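PDB 5BZA: beta-N-acetylhexosaminidase from Thermotoga neapolitana, which probably hydrolyses terminal non-reducing N-acetyl-D-hexosamine residues of N-acetyl-beta-D-hexosaminides, as a thermostable member of glycoside hydrolase family 3. Local coordinates for residues L219-L223 with I252-F256. Residue numbers count along the deposited sequence, not the author numbering.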
# COMPACT_ATOMS: atom_id res chain seq x y z
N LEU B 219 32.84 -14.61 -21.37
CA LEU B 219 31.95 -14.96 -20.27
C LEU B 219 30.82 -14.00 -20.11
O LEU B 219 30.99 -12.81 -20.32
CB LEU B 219 32.75 -14.99 -18.97
CG LEU B 219 33.73 -16.15 -18.99
CD1 LEU B 219 34.77 -15.99 -17.87
CD2 LEU B 219 32.97 -17.44 -18.87
N PRO B 220 29.66 -14.50 -19.67
CA PRO B 220 28.60 -13.59 -19.23
C PRO B 220 29.17 -12.65 -18.20
O PRO B 220 30.03 -13.05 -17.40
CB PRO B 220 27.56 -14.53 -18.60
CG PRO B 220 27.83 -15.86 -19.19
CD PRO B 220 29.31 -15.92 -19.46
N ALA B 221 28.73 -11.41 -18.22
CA ALA B 221 29.30 -10.45 -17.29
C ALA B 221 29.31 -10.97 -15.83
O ALA B 221 30.25 -10.69 -15.06
CB ALA B 221 28.55 -9.12 -17.38
N THR B 222 28.27 -11.71 -15.44
CA THR B 222 28.17 -12.28 -14.09
C THR B 222 29.37 -13.14 -13.74
O THR B 222 29.84 -13.16 -12.61
CB THR B 222 26.87 -13.08 -13.94
OG1 THR B 222 25.75 -12.22 -14.22
CG2 THR B 222 26.73 -13.69 -12.51
N LEU B 223 29.88 -13.84 -14.73
CA LEU B 223 30.99 -14.77 -14.55
C LEU B 223 32.31 -14.28 -15.14
O LEU B 223 33.23 -15.07 -15.31
CB LEU B 223 30.65 -16.13 -15.18
CG LEU B 223 29.30 -16.66 -14.69
CD1 LEU B 223 29.03 -18.01 -15.33
CD2 LEU B 223 29.28 -16.72 -13.17
N ILE B 252 22.57 -18.65 -17.49
CA ILE B 252 23.66 -19.28 -16.77
C ILE B 252 23.48 -20.79 -16.72
O ILE B 252 24.33 -21.56 -17.23
CB ILE B 252 23.77 -18.72 -15.35
CG1 ILE B 252 23.95 -17.20 -15.43
CG2 ILE B 252 24.90 -19.38 -14.57
CD1 ILE B 252 25.20 -16.74 -16.26
N SER B 253 22.36 -21.22 -16.16
CA SER B 253 22.18 -22.64 -15.83
C SER B 253 22.18 -23.54 -17.08
O SER B 253 22.43 -24.72 -16.98
CB SER B 253 20.91 -22.86 -15.05
OG SER B 253 19.84 -22.30 -15.78
N GLU B 254 21.80 -23.03 -18.23
CA GLU B 254 21.92 -23.91 -19.39
C GLU B 254 23.28 -23.87 -20.13
O GLU B 254 23.44 -24.49 -21.19
CB GLU B 254 20.80 -23.62 -20.36
CG GLU B 254 19.56 -24.33 -19.90
CD GLU B 254 18.50 -24.30 -20.95
OE1 GLU B 254 18.63 -23.46 -21.87
OE2 GLU B 254 17.56 -25.12 -20.84
N ASN B 255 24.27 -23.22 -19.52
CA ASN B 255 25.58 -23.03 -20.13
C ASN B 255 26.71 -23.26 -19.14
O ASN B 255 27.89 -23.43 -19.51
CB ASN B 255 25.67 -21.61 -20.69
CG ASN B 255 24.72 -21.40 -21.84
OD1 ASN B 255 24.66 -22.22 -22.75
ND2 ASN B 255 23.97 -20.30 -21.81
N PHE B 256 26.36 -23.32 -17.87
CA PHE B 256 27.37 -23.51 -16.87
C PHE B 256 26.82 -24.41 -15.79
O PHE B 256 25.61 -24.50 -15.58
CB PHE B 256 27.83 -22.15 -16.30
CG PHE B 256 28.40 -21.22 -17.36
CD1 PHE B 256 27.56 -20.43 -18.13
CD2 PHE B 256 29.76 -21.21 -17.65
CE1 PHE B 256 28.05 -19.61 -19.13
CE2 PHE B 256 30.27 -20.40 -18.65
CZ PHE B 256 29.42 -19.60 -19.39
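Phe-256 lays one face of its ring over the CD1 methyl of Leu-223, a CH-pi contact 3.9 Å from ring centroid to CD1 and 12° off the ring normal. The pair joins two loop regions of the TIM-barrel-type domain of family 3: residues 219-223 lie between strand 205-208 and helix 225-235, while residues 252-256 carry the end of the short helix 250-253 that follows strand 241-243. Packing across the gap is wholly apolar. Leu-219 and Pro-220 meet the same ring obliquely, with Pro-220 CD 3.7 Å from Phe-256 CZ, so three side chains of one loop gather around a single aromatic. Each loop makes its own turn: Leu-223 N donates a hydrogen bond to Pro-220 O at 2.8 Å, and Asn-255 N donates one to Ile-252 O at the same distance, just where the helix gives way and the chain turns to bring Phe-256 back alongside Ile-252. Helix 258-268 closes the cluster, Phe-264 and Phe-265 touching Leu-223 and Ala-261 touching Ile-252. Asp-245, a metal ligand, has its side chain about 7 Å from that of Ile-252, whose CD1 methyl contacts both Pro-220 CB at 4.0 Å and Leu-223 CD1 at 4.1 Å.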